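Ro sixty-related protein, RSR (Deinococcus radiodurans, PDB 2NVO) binds several small RNAs that accumulate during recovery from ultraviolet irradiation and contributes to the resistance of the bacterium to that irradiation. Local coordinates at residues A[46-51]-A[85-90]; A[260-265]-A[281-286]; A[362-367]-A[403-408]. One frame throughout, in Å; residues are numbered along the deposited sequence.

Contact 1 of 3, residues A[46-51]-A[85-90]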
ATOM      1  N   ARG A  46      -6.920 -15.479  -1.418  1.00 17.35           N
ATOM      2  CA  ARG A  46      -6.619 -14.664  -2.589  1.00 20.15           C
ATOM      3  C   ARG A  46      -7.531 -13.448  -2.658  1.00 17.57           C
ATOM      4  O   ARG A  46      -7.091 -12.349  -2.950  1.00 16.39           O
ATOM      5  CB  ARG A  46      -6.715 -15.464  -3.883  1.00 19.55           C
ATOM      6  CG  ARG A  46      -6.296 -14.645  -5.108  1.00 19.45           C
ATOM      7  CD  ARG A  46      -6.073 -15.525  -6.333  1.00 24.22           C
ATOM      8  NE  ARG A  46      -4.865 -16.328  -6.191  1.00 26.01           N
ATOM      9  CZ  ARG A  46      -4.285 -17.001  -7.180  1.00 25.31           C
ATOM     10  NH1 ARG A  46      -4.811 -16.974  -8.398  1.00 25.78           N
ATOM     11  NH2 ARG A  46      -3.176 -17.703  -6.948  1.00 26.08           N
ATOM     12  N   PHE A  47      -8.813 -13.658  -2.388  1.00 17.23           N
ATOM     13  CA  PHE A  47      -9.760 -12.560  -2.378  1.00 18.31           C
ATOM     14  C   PHE A  47      -9.412 -11.540  -1.289  1.00 15.35           C
ATOM     15  O   PHE A  47      -9.534 -10.329  -1.487  1.00 16.72           O
ATOM     16  CB  PHE A  47     -11.181 -13.093  -2.188  1.00 16.85           C
ATOM     17  CG  PHE A  47     -12.197 -12.022  -1.956  1.00 17.59           C
ATOM     18  CD1 PHE A  47     -12.867 -11.440  -3.024  1.00 19.96           C
ATOM     19  CD2 PHE A  47     -12.486 -11.595  -0.672  1.00 17.63           C
ATOM     20  CE1 PHE A  47     -13.806 -10.434  -2.808  1.00 19.58           C
ATOM     21  CE2 PHE A  47     -13.421 -10.593  -0.455  1.00 17.24           C
ATOM     22  CZ  PHE A  47     -14.080 -10.023  -1.523  1.00 18.10           C
ATOM     23  N   LEU A  48      -8.988 -12.034  -0.136  1.00 12.46           N
ATOM     24  CA  LEU A  48      -8.613 -11.166   0.980  1.00 14.04           C
ATOM     25  C   LEU A  48      -7.387 -10.300   0.699  1.00 14.83           C
ATOM     26  O   LEU A  48      -7.314  -9.163   1.145  1.00 13.75           O
ATOM     27  CB  LEU A  48      -8.366 -11.999   2.232  1.00 16.51           C
ATOM     28  CG  LEU A  48      -9.620 -12.621   2.837  1.00 17.99           C
ATOM     29  CD1 LEU A  48      -9.245 -13.629   3.912  1.00 19.87           C
ATOM     30  CD2 LEU A  48     -10.501 -11.514   3.411  1.00 17.76           C
ATOM     31  N   VAL A  49      -6.425 -10.837  -0.039  1.00 15.52           N
ATOM     32  CA  VAL A  49      -5.212 -10.082  -0.347  1.00 15.64           C
ATOM     33  C   VAL A  49      -5.385  -9.149  -1.535  1.00 15.88           C
ATOM     34  O   VAL A  49      -5.023  -7.980  -1.471  1.00 17.62           O
ATOM     35  CB  VAL A  49      -4.010 -11.014  -0.636  1.00 20.62           C
ATOM     36  CG1 VAL A  49      -2.825 -10.211  -1.200  1.00 17.62           C
ATOM     37  CG2 VAL A  49      -3.614 -11.762   0.611  1.00 19.93           C
ATOM     38  N   LEU A  50      -5.918  -9.675  -2.630  1.00 15.69           N
ATOM     39  CA  LEU A  50      -6.031  -8.903  -3.860  1.00 17.20           C
ATOM     40  C   LEU A  50      -7.263  -8.013  -3.863  1.00 16.81           C
ATOM     41  O   LEU A  50      -7.259  -6.963  -4.481  1.00 17.67           O
ATOM     42  CB  LEU A  50      -6.077  -9.830  -5.075  1.00 17.41           C
ATOM     43  CG  LEU A  50      -4.854 -10.731  -5.249  1.00 16.15           C
ATOM     44  CD1 LEU A  50      -4.962 -11.541  -6.534  1.00 16.71           C
ATOM     45  CD2 LEU A  50      -3.597  -9.898  -5.231  1.00 16.04           C
ATOM     46  N   GLY A  51      -8.317  -8.441  -3.179  1.00 16.33           N
ATOM     47  CA  GLY A  51      -9.556  -7.687  -3.151  1.00 17.95           C
ATOM     48  C   GLY A  51     -10.374  -8.028  -4.374  1.00 20.47           C
ATOM     49  O   GLY A  51     -11.287  -7.299  -4.750  1.00 22.14           O
ATOM     50  N   ARG A  85     -11.628 -18.047  10.246  1.00 30.84           N
ATOM     51  CA  ARG A  85     -10.262 -18.441  10.569  1.00 32.55           C
ATOM     52  C   ARG A  85      -9.295 -17.958   9.488  1.00 29.26           C
ATOM     53  O   ARG A  85      -8.228 -17.426   9.791  1.00 29.94           O
ATOM     54  CB  ARG A  85     -10.157 -19.960  10.754  1.00 35.42           C
ATOM     55  CG  ARG A  85      -8.751 -20.523  10.552  1.00 38.39           C
ATOM     56  CD  ARG A  85      -8.688 -22.020  10.865  1.00 39.40           C
ATOM     57  NE  ARG A  85      -9.841 -22.746  10.338  1.00 38.45           N
ATOM     58  CZ  ARG A  85      -9.864 -23.373   9.165  1.00 41.11           C
ATOM     59  NH1 ARG A  85      -8.788 -23.371   8.386  1.00 44.90           N
ATOM     60  NH2 ARG A  85     -10.965 -24.004   8.771  1.00 41.96           N
ATOM     61  N   VAL A  86      -9.683 -18.150   8.230  1.00 29.69           N
ATOM     62  CA  VAL A  86      -8.916 -17.664   7.088  1.00 28.65           C
ATOM     63  C   VAL A  86      -8.711 -16.147   7.195  1.00 29.18           C
ATOM     64  O   VAL A  86      -7.605 -15.637   7.013  1.00 30.06           O
ATOM     65  CB  VAL A  86      -9.622 -18.025   5.755  1.00 31.10           C
ATOM     66  CG1 VAL A  86      -8.862 -17.462   4.564  1.00 30.33           C
ATOM     67  CG2 VAL A  86      -9.779 -19.535   5.622  1.00 33.06           C
ATOM     68  N   THR A  87      -9.782 -15.434   7.522  1.00 26.26           N
ATOM     69  CA  THR A  87      -9.732 -13.980   7.625  1.00 25.29           C
ATOM     70  C   THR A  87      -8.794 -13.501   8.724  1.00 26.59           C
ATOM     71  O   THR A  87      -8.033 -12.560   8.521  1.00 24.61           O
ATOM     72  CB  THR A  87     -11.145 -13.373   7.798  1.00 19.00           C
ATOM     73  OG1 THR A  87     -11.898 -13.630   6.621  1.00 21.45           O
ATOM     74  CG2 THR A  87     -11.084 -11.871   8.010  1.00 22.33           C
ATOM     75  N   LEU A  88      -8.822 -14.152   9.882  1.00 27.71           N
ATOM     76  CA  LEU A  88      -7.915 -13.755  10.953  1.00 27.80           C
ATOM     77  C   LEU A  88      -6.456 -14.059  10.606  1.00 28.19           C
ATOM     78  O   LEU A  88      -5.567 -13.253  10.888  1.00 28.13           O
ATOM     79  CB  LEU A  88      -8.318 -14.395  12.286  1.00 32.43           C
ATOM     80  CG  LEU A  88      -9.348 -13.597  13.098  1.00 29.87           C
ATOM     81  CD1 LEU A  88     -10.534 -13.204  12.236  1.00 30.28           C
ATOM     82  CD2 LEU A  88      -9.809 -14.398  14.309  1.00 33.65           C
ATOM     83  N   ASP A  89      -6.224 -15.215   9.985  1.00 30.28           N
ATOM     84  CA  ASP A  89      -4.895 -15.595   9.506  1.00 32.71           C
ATOM     85  C   ASP A  89      -4.305 -14.533   8.573  1.00 30.46           C
ATOM     86  O   ASP A  89      -3.125 -14.196   8.660  1.00 27.54           O
ATOM     87  CB  ASP A  89      -4.945 -16.943   8.771  1.00 33.70           C
ATOM     88  CG  ASP A  89      -5.050 -18.143   9.722  1.00 40.41           C
ATOM     89  OD1 ASP A  89      -5.111 -19.288   9.222  1.00 40.94           O
ATOM     90  OD2 ASP A  89      -5.080 -17.947  10.956  1.00 37.09           O
ATOM     91  N   VAL A  90      -5.130 -14.018   7.668  1.00 29.17           N
ATOM     92  CA  VAL A  90      -4.663 -13.007   6.730  1.00 25.82           C
ATOM     93  C   VAL A  90      -4.399 -11.677   7.435  1.00 26.25           C
ATOM     94  O   VAL A  90      -3.378 -11.035   7.185  1.00 28.95           O
ATOM     95  CB  VAL A  90      -5.652 -12.802   5.573  1.00 27.66           C
ATOM     96  CG1 VAL A  90      -5.278 -11.551   4.769  1.00 23.63           C
ATOM     97  CG2 VAL A  90      -5.695 -14.036   4.693  1.00 24.96           C
TER
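The hydroxyl of Thr87 is the polar atom of an otherwise apolar contact, and its bond is made at home: OG1 gives its proton to the carbonyl of Ala83, one turn earlier in helix 80-93. With chi1 at -65°, OG1 is anti to the carbonyl carbon and beside the backbone N, and the same oxygen also touches Leu48, whose CD1 lies 3.8 Å from Thr87 OG1. The two side chains cross at about a right angle. Leu48 carries the contact. Its CB is directed toward helix 80-93, and CD1 ends among three residues on one side of that helix, 3.7 Å from Val90 CG2 and 3.9 Å from Val86 CG1, while the same methyl lies 3.8 Å from Thr87 CA. Higher up the leucine, CB is 4.0 Å from Val90 CG1, so Val90 lies against both the root and the tip of it. Val49 adds a looser touch, CG2 to Val90 CG1 at 4.5 Å. The short helical segments run roughly the same way, inclined at 37° with axes 10.2 Å apart. Val105 of helix 100-112 touches Leu48 and Thr87, adding a third helix to the cluster. Elsewhere on helix 40-50, Arg46 NH2 bonds to the carbonyls of Arg510 and Val534 in the VWFA-like domain, so this helix joins the TROVE helices to the domain that closes the ring. Between the two segments the cohesion is therefore largely that of buried methyl groups packed together, Val90 being partly exposed, with the one hydroxyl already satisfied inside its own helix.

Contact 2 of 3, residues A[260-265]-A[281-286]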
ATOM      1  N   GLU A 260       7.037  27.601  10.041  1.00 43.62           N
ATOM      2  CA  GLU A 260       7.152  27.164  11.433  1.00 43.69           C
ATOM      3  C   GLU A 260       6.310  25.929  11.710  1.00 41.45           C
ATOM      4  O   GLU A 260       6.636  25.124  12.586  1.00 37.90           O
ATOM      5  CB  GLU A 260       6.785  28.293  12.402  1.00 43.73           C
ATOM      6  CG  GLU A 260       7.562  29.577  12.162  1.00 43.82           C
ATOM      7  CD  GLU A 260       9.044  29.322  11.948  1.00 45.64           C
ATOM      8  OE1 GLU A 260       9.605  28.432  12.629  1.00 42.65           O
ATOM      9  OE2 GLU A 260       9.646  30.012  11.097  1.00 46.02           O
ATOM     10  N   VAL A 261       5.223  25.789  10.960  1.00 40.31           N
ATOM     11  CA  VAL A 261       4.352  24.628  11.096  1.00 40.50           C
ATOM     12  C   VAL A 261       5.026  23.381  10.530  1.00 39.39           C
ATOM     13  O   VAL A 261       4.943  22.300  11.104  1.00 35.01           O
ATOM     14  CB  VAL A 261       2.997  24.860  10.394  1.00 45.39           C
ATOM     15  CG1 VAL A 261       2.328  23.538  10.052  1.00 42.36           C
ATOM     16  CG2 VAL A 261       2.092  25.715  11.270  1.00 43.81           C
ATOM     17  N   TYR A 262       5.705  23.537   9.401  1.00 42.83           N
ATOM     18  CA  TYR A 262       6.399  22.407   8.797  1.00 42.05           C
ATOM     19  C   TYR A 262       7.705  22.093   9.517  1.00 39.83           C
ATOM     20  O   TYR A 262       7.997  20.934   9.812  1.00 38.98           O
ATOM     21  CB  TYR A 262       6.581  22.610   7.289  1.00 39.71           C
ATOM     22  CG  TYR A 262       5.404  22.032   6.551  1.00 44.44           C
ATOM     23  CD1 TYR A 262       5.174  20.660   6.567  1.00 41.39           C
ATOM     24  CD2 TYR A 262       4.491  22.845   5.900  1.00 43.19           C
ATOM     25  CE1 TYR A 262       4.096  20.109   5.928  1.00 42.29           C
ATOM     26  CE2 TYR A 262       3.396  22.296   5.249  1.00 44.36           C
ATOM     27  CZ  TYR A 262       3.206  20.924   5.273  1.00 42.91           C
ATOM     28  OH  TYR A 262       2.127  20.351   4.645  1.00 44.44           O
ATOM     29  N   ARG A 263       8.470  23.138   9.806  1.00 40.60           N
ATOM     30  CA  ARG A 263       9.625  23.034  10.685  1.00 41.29           C
ATOM     31  C   ARG A 263       9.261  22.176  11.894  1.00 38.17           C
ATOM     32  O   ARG A 263       9.972  21.235  12.253  1.00 41.44           O
ATOM     33  CB  ARG A 263      10.041  24.432  11.141  1.00 39.97           C
ATOM     34  CG  ARG A 263      11.450  24.534  11.681  1.00 38.39           C
ATOM     35  CD  ARG A 263      11.931  25.962  11.568  1.00 37.38           C
ATOM     36  NE  ARG A 263      12.333  26.308  10.205  1.00 32.99           N
ATOM     37  CZ  ARG A 263      12.291  27.544   9.717  1.00 35.21           C
ATOM     38  NH1 ARG A 263      11.843  28.527  10.478  1.00 39.63           N
ATOM     39  NH2 ARG A 263      12.671  27.799   8.469  1.00 33.73           N
ATOM     40  N   ALA A 264       8.124  22.494  12.498  1.00 38.84           N
ATOM     41  CA  ALA A 264       7.676  21.803  13.697  1.00 39.63           C
ATOM     42  C   ALA A 264       7.317  20.353  13.399  1.00 38.65           C
ATOM     43  O   ALA A 264       7.557  19.466  14.215  1.00 36.32           O
ATOM     44  CB  ALA A 264       6.492  22.537  14.318  1.00 37.81           C
ATOM     45  N   ALA A 265       6.745  20.123  12.221  1.00 38.47           N
ATOM     46  CA  ALA A 265       6.287  18.790  11.830  1.00 42.40           C
ATOM     47  C   ALA A 265       7.445  17.815  11.585  1.00 37.00           C
ATOM     48  O   ALA A 265       7.353  16.629  11.892  1.00 36.56           O
ATOM     49  CB  ALA A 265       5.393  18.886  10.593  1.00 37.71           C
ATOM     50  N   LEU A 281       8.202  21.261   2.039  1.00 25.37           N
ATOM     51  CA  LEU A 281       9.234  21.947   2.813  1.00 20.93           C
ATOM     52  C   LEU A 281       9.975  22.951   1.947  1.00 26.52           C
ATOM     53  O   LEU A 281      10.417  23.997   2.422  1.00 26.51           O
ATOM     54  CB  LEU A 281      10.216  20.919   3.386  1.00 26.94           C
ATOM     55  CG  LEU A 281       9.608  20.047   4.487  1.00 20.74           C
ATOM     56  CD1 LEU A 281      10.362  18.737   4.688  1.00 27.09           C
ATOM     57  CD2 LEU A 281       9.550  20.835   5.783  1.00 32.14           C
ATOM     58  N   GLY A 282      10.109  22.632   0.668  1.00 21.46           N
ATOM     59  CA  GLY A 282      10.715  23.555  -0.262  1.00 26.11           C
ATOM     60  C   GLY A 282       9.775  24.729  -0.453  1.00 31.77           C
ATOM     61  O   GLY A 282      10.216  25.865  -0.662  1.00 28.34           O
ATOM     62  N   ARG A 283       8.478  24.434  -0.367  1.00 31.13           N
ATOM     63  CA  ARG A 283       7.428  25.407  -0.652  1.00 32.66           C
ATOM     64  C   ARG A 283       7.309  26.403   0.487  1.00 33.35           C
ATOM     65  O   ARG A 283       7.467  27.605   0.279  1.00 37.73           O
ATOM     66  CB  ARG A 283       6.084  24.701  -0.859  1.00 33.79           C
ATOM     67  CG  ARG A 283       4.990  25.610  -1.408  1.00 38.54           C
ATOM     68  CD  ARG A 283       3.651  24.891  -1.533  1.00 35.73           C
ATOM     69  NE  ARG A 283       2.958  24.741  -0.256  1.00 32.39           N
ATOM     70  CZ  ARG A 283       2.655  23.568   0.287  1.00 31.00           C
ATOM     71  NH1 ARG A 283       2.996  22.455  -0.339  1.00 37.66           N
ATOM     72  NH2 ARG A 283       2.017  23.504   1.451  1.00 29.95           N
ATOM     73  N   VAL A 284       7.041  25.890   1.685  1.00 36.65           N
ATOM     74  CA  VAL A 284       6.940  26.711   2.889  1.00 36.67           C
ATOM     75  C   VAL A 284       8.273  27.310   3.339  1.00 40.68           C
ATOM     76  O   VAL A 284       8.398  27.736   4.485  1.00 41.63           O
ATOM     77  CB  VAL A 284       6.351  25.917   4.056  1.00 39.86           C
ATOM     78  CG1 VAL A 284       5.056  25.259   3.633  1.00 41.77           C
ATOM     79  CG2 VAL A 284       7.339  24.876   4.531  1.00 39.36           C
ATOM     80  N   GLY A 285       9.261  27.333   2.443  1.00 35.99           N
ATOM     81  CA  GLY A 285      10.501  28.060   2.667  1.00 34.61           C
ATOM     82  C   GLY A 285      11.452  27.507   3.721  1.00 37.76           C
ATOM     83  O   GLY A 285      12.359  28.207   4.181  1.00 37.50           O
ATOM     84  N   VAL A 286      11.256  26.252   4.100  1.00 30.67           N
ATOM     85  CA  VAL A 286      12.120  25.604   5.078  1.00 33.69           C
ATOM     86  C   VAL A 286      13.394  24.975   4.462  1.00 32.97           C
ATOM     87  O   VAL A 286      14.472  24.993   5.067  1.00 30.11           O
ATOM     88  CB  VAL A 286      11.342  24.518   5.835  1.00 27.81           C
ATOM     89  CG1 VAL A 286      12.301  23.581   6.559  1.00 30.52           C
ATOM     90  CG2 VAL A 286      10.355  25.147   6.795  1.00 35.07           C
TER
HETATM   91  O   HOH W   1      14.319  25.724   8.296  1.00 32.54           O
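The phenol ring of Tyr262 and the guanidinium groups of Arg263 and Arg283 are all met obliquely. Along the CD2-CE2 side of the tyrosine lies Val284, whose CG1 comes within 3.4 Å of Tyr262 CD2, a close contact, while Val284 CG2 is 3.6 Å from Tyr262 CB. A chi1 of -52° puts CG1 of the valine anti to its carbonyl carbon and CG2 between backbone N and carbonyl carbon, and both methyls meet the tyrosine. The two side chains cross at about a right angle. Leu281 reaches in with CD2, 3.8 Å from Tyr262 CB, and Arg283, whose NH1 is bonded to Asn280 OD1, has NH2 4.2 Å from Tyr262 CE2. Trp273, Asn277 and Asn280 of helix 271-283 also touch the Tyr262 side chain. Nearer the surface, Arg263 NH1 forms a salt bridge with Glu260 OE2 at 2.7 Å, one turn earlier in the same helix. The arginine chain bends at chi3 (-78°), and NH2 lies 3.9 Å from Val286 CG2; a water weakly linked to both Arg263 NH2 and Val286 O joins the two sides. The backbone of 281-286 is closed by a bond from Val286 N to Leu281 O (2.9 Å), with Gly285 at positive phi (70°) just before. This six-to-one bond and the positive-phi glycine are those of a Schellman-like C-terminal cap. Here the cap ends helix 271-283 and turns the chain against the preceding helix 259-266, a pairing of successive helices within the alpha-helical TROVE domain.

Contact 3 of 3, residues A[362-367]-A[403-408]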
ATOM      1  N   ASN A 362      12.948 -15.251  -2.612  1.00 13.82           N
ATOM      2  CA  ASN A 362      13.852 -16.384  -2.555  1.00 18.28           C
ATOM      3  C   ASN A 362      13.494 -17.446  -3.589  1.00 17.17           C
ATOM      4  O   ASN A 362      13.464 -18.632  -3.292  1.00 15.87           O
ATOM      5  CB  ASN A 362      13.878 -16.989  -1.146  1.00 20.19           C
ATOM      6  CG  ASN A 362      15.037 -17.928  -0.953  1.00 27.70           C
ATOM      7  OD1 ASN A 362      16.105 -17.743  -1.548  1.00 31.89           O
ATOM      8  ND2 ASN A 362      14.843 -18.952  -0.127  1.00 32.29           N
ATOM      9  N   THR A 363      13.208 -17.001  -4.807  1.00 15.50           N
ATOM     10  CA  THR A 363      12.928 -17.897  -5.918  1.00 11.95           C
ATOM     11  C   THR A 363      13.786 -17.445  -7.086  1.00 12.46           C
ATOM     12  O   THR A 363      14.324 -16.327  -7.082  1.00 13.71           O
ATOM     13  CB  THR A 363      11.446 -17.873  -6.341  1.00 13.19           C
ATOM     14  OG1 THR A 363      11.130 -16.593  -6.901  1.00 14.58           O
ATOM     15  CG2 THR A 363      10.517 -18.141  -5.145  1.00 16.69           C
ATOM     16  N   ARG A 364      13.940 -18.318  -8.069  1.00  8.43           N
ATOM     17  CA  ARG A 364      14.758 -18.014  -9.221  1.00 12.86           C
ATOM     18  C   ARG A 364      13.874 -17.336 -10.254  1.00  9.88           C
ATOM     19  O   ARG A 364      12.888 -17.897 -10.699  1.00 10.86           O
ATOM     20  CB  ARG A 364      15.399 -19.282  -9.778  1.00 15.78           C
ATOM     21  CG  ARG A 364      16.240 -20.009  -8.714  1.00 18.15           C
ATOM     22  CD  ARG A 364      16.687 -21.359  -9.205  1.00 22.41           C
ATOM     23  NE  ARG A 364      17.251 -21.246 -10.540  1.00 27.40           N
ATOM     24  CZ  ARG A 364      18.492 -20.849 -10.811  1.00 29.81           C
ATOM     25  NH1 ARG A 364      19.341 -20.532  -9.831  1.00 30.50           N
ATOM     26  NH2 ARG A 364      18.886 -20.783 -12.078  1.00 33.42           N
ATOM     27  N   HIS A 365      14.235 -16.114 -10.608  1.00 11.85           N
ATOM     28  CA  HIS A 365      13.373 -15.257 -11.433  1.00  9.78           C
ATOM     29  C   HIS A 365      13.930 -15.131 -12.829  1.00  8.83           C
ATOM     30  O   HIS A 365      15.143 -15.089 -13.008  1.00  9.92           O
ATOM     31  CB  HIS A 365      13.294 -13.842 -10.814  1.00  9.01           C
ATOM     32  CG  HIS A 365      12.381 -13.744  -9.635  1.00  9.96           C
ATOM     33  ND1 HIS A 365      11.332 -12.850  -9.576  1.00 12.37           N
ATOM     34  CD2 HIS A 365      12.350 -14.434  -8.467  1.00 10.48           C
ATOM     35  CE1 HIS A 365      10.692 -12.994  -8.430  1.00 11.15           C
ATOM     36  NE2 HIS A 365      11.294 -13.948  -7.738  1.00 13.23           N
ATOM     37  N   LEU A 366      13.039 -15.054 -13.820  1.00  7.63           N
ATOM     38  CA  LEU A 366      13.408 -14.623 -15.154  1.00  5.65           C
ATOM     39  C   LEU A 366      12.508 -13.416 -15.440  1.00  5.80           C
ATOM     40  O   LEU A 366      11.288 -13.547 -15.443  1.00  5.12           O
ATOM     41  CB  LEU A 366      13.142 -15.716 -16.184  1.00  6.25           C
ATOM     42  CG  LEU A 366      13.571 -15.451 -17.622  1.00  9.37           C
ATOM     43  CD1 LEU A 366      15.039 -15.212 -17.709  1.00 13.20           C
ATOM     44  CD2 LEU A 366      13.179 -16.610 -18.574  1.00 10.44           C
ATOM     45  N   LEU A 367      13.123 -12.263 -15.654  1.00  5.12           N
ATOM     46  CA  LEU A 367      12.376 -11.009 -15.859  1.00  6.62           C
ATOM     47  C   LEU A 367      12.454 -10.705 -17.342  1.00  5.69           C
ATOM     48  O   LEU A 367      13.537 -10.649 -17.903  1.00  8.75           O
ATOM     49  CB  LEU A 367      12.987  -9.861 -15.041  1.00  5.99           C
ATOM     50  CG  LEU A 367      12.413  -9.474 -13.672  1.00  6.65           C
ATOM     51  CD1 LEU A 367      12.350 -10.667 -12.736  1.00  5.12           C
ATOM     52  CD2 LEU A 367      13.202  -8.318 -13.046  1.00  5.33           C
ATOM     53  N   GLU A 403      17.357 -11.593  -5.131  1.00 12.39           N
ATOM     54  CA  GLU A 403      16.845 -12.939  -5.330  1.00 14.02           C
ATOM     55  C   GLU A 403      18.012 -13.904  -5.553  1.00 14.29           C
ATOM     56  O   GLU A 403      19.085 -13.481  -5.977  1.00 13.01           O
ATOM     57  CB  GLU A 403      15.876 -12.985  -6.514  1.00 11.01           C
ATOM     58  CG  GLU A 403      14.610 -12.133  -6.340  1.00 10.12           C
ATOM     59  CD  GLU A 403      13.684 -12.659  -5.244  1.00 13.94           C
ATOM     60  OE1 GLU A 403      13.838 -13.842  -4.858  1.00 11.76           O
ATOM     61  OE2 GLU A 403      12.786 -11.895  -4.786  1.00 11.43           O
ATOM     62  N   PRO A 404      17.798 -15.199  -5.258  1.00 15.50           N
ATOM     63  CA  PRO A 404      18.818 -16.254  -5.396  1.00 17.42           C
ATOM     64  C   PRO A 404      19.373 -16.237  -6.798  1.00 20.60           C
ATOM     65  O   PRO A 404      20.573 -16.391  -7.032  1.00 18.01           O
ATOM     66  CB  PRO A 404      18.024 -17.549  -5.218  1.00 22.05           C
ATOM     67  CG  PRO A 404      16.787 -17.173  -4.532  1.00 17.47           C
ATOM     68  CD  PRO A 404      16.531 -15.707  -4.713  1.00 12.95           C
ATOM     69  N   ASP A 405      18.467 -16.058  -7.748  1.00 17.79           N
ATOM     70  CA  ASP A 405      18.881 -15.941  -9.120  1.00 20.14           C
ATOM     71  C   ASP A 405      17.903 -15.059  -9.871  1.00 15.12           C
ATOM     72  O   ASP A 405      16.719 -14.982  -9.546  1.00 16.18           O
ATOM     73  CB  ASP A 405      18.954 -17.317  -9.768  1.00 22.18           C
ATOM     74  CG  ASP A 405      20.024 -17.401 -10.836  1.00 27.72           C
ATOM     75  OD1 ASP A 405      20.162 -18.496 -11.423  1.00 32.96           O
ATOM     76  OD2 ASP A 405      20.731 -16.393 -11.089  1.00 26.28           O
ATOM     77  N   ALA A 406      18.411 -14.378 -10.876  1.00 17.07           N
ATOM     78  CA  ALA A 406      17.555 -13.547 -11.695  1.00 13.71           C
ATOM     79  C   ALA A 406      18.277 -13.388 -13.009  1.00 12.19           C
ATOM     80  O   ALA A 406      19.488 -13.288 -13.049  1.00 13.68           O
ATOM     81  CB  ALA A 406      17.346 -12.213 -11.041  1.00 11.19           C
ATOM     82  N   LEU A 407      17.540 -13.405 -14.095  1.00  9.54           N
ATOM     83  CA  LEU A 407      18.152 -13.156 -15.374  1.00  9.26           C
ATOM     84  C   LEU A 407      17.161 -12.218 -16.042  1.00  7.92           C
ATOM     85  O   LEU A 407      15.972 -12.455 -15.921  1.00  5.32           O
ATOM     86  CB  LEU A 407      18.242 -14.473 -16.145  1.00  8.60           C
ATOM     87  CG  LEU A 407      18.509 -14.411 -17.649  1.00  9.12           C
ATOM     88  CD1 LEU A 407      19.859 -13.816 -17.941  1.00 10.32           C
ATOM     89  CD2 LEU A 407      18.430 -15.822 -18.239  1.00 12.74           C
ATOM     90  N   THR A 408      17.640 -11.176 -16.720  1.00  8.40           N
ATOM     91  CA  THR A 408      16.732 -10.271 -17.457  1.00 10.53           C
ATOM     92  C   THR A 408      16.858 -10.440 -18.963  1.00  9.42           C
ATOM     93  O   THR A 408      17.959 -10.407 -19.525  1.00 13.11           O
ATOM     94  CB  THR A 408      16.967  -8.800 -17.120  1.00 11.37           C
ATOM     95  OG1 THR A 408      18.177  -8.366 -17.757  1.00 19.26           O
ATOM     96  CG2 THR A 408      17.064  -8.607 -15.613  1.00  8.87           C
TER
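Glu403 closes one end of this strand pair by gripping the backbone of the opposite segment. Its OE1 takes the amide of Thr363 nearly along the C-O axis, at 3.2 Å from Thr363 N and 158° at the hydrogen, and a weak, bent bond from Asn362 N at 2.8 Å; OE2 takes the amide of Ala361. Two amides are thus bonded by one carboxylate, and a third, that of Asn362, only weakly. A bend at chi2 (-67°) turns CD of Glu403 back toward these amides. Its CG lies over a face of the His365 ring, a CH-pi contact of 4.1 Å from Glu403 CG to the centroid. Beyond this, the parallel strands 364-369 and 405-411 exchange backbone bonds: His365 N to Asp405 O (2.9 Å), Leu407 N to His365 O (3.1 Å) and Leu367 N to Leu407 O (2.9 Å). Asp405 O is approached from above its carbonyl plane, whereas Leu407 O is met nearly end-on. Arg364 supplies the salt bridge, NH2 to Asp405 OD1 at 2.7 Å, with the two flat groups turned 59° apart and Asp405 CB over one guanidinium face; NE is taken by Asp456 O. Asp405 OD2 receives a weak bond from Ala406 N. On the Arg364 side of the sheet, Leu366 and Leu407 run side by side, CD1 to CD2 at a tight 3.5 Å, and both touch Trp449 of helix 445-452. On its other flank strand 364-369 bonds to strand 459-464. Three backbone bonds and one salt bridge therefore join the strands of this beta-alpha-beta unit, and the amides around Glu403, at the strand start, would probably favour its carboxylate form.

The three contacts follow one another along the chain, none nested in or crossing another. Contact 1 closes first: 33 residues separate its segments, and it joins helix 40-50 to helix 80-93 at the start of the TROVE domain. Contact 2 closes a short loop of 15 residues between neighbouring helices much further round the horseshoe, its centre about 41 Å from that of contact 1, on the opposite side of the chain's centre. Contact 3 closes last, across 35 residues that include helix 388-402 and the calcium ligands Ser372 and Ser374, within the VWFA-like domain. Its centre lies about 27 Å from that of contact 1 and about 43 Å from that of contact 2.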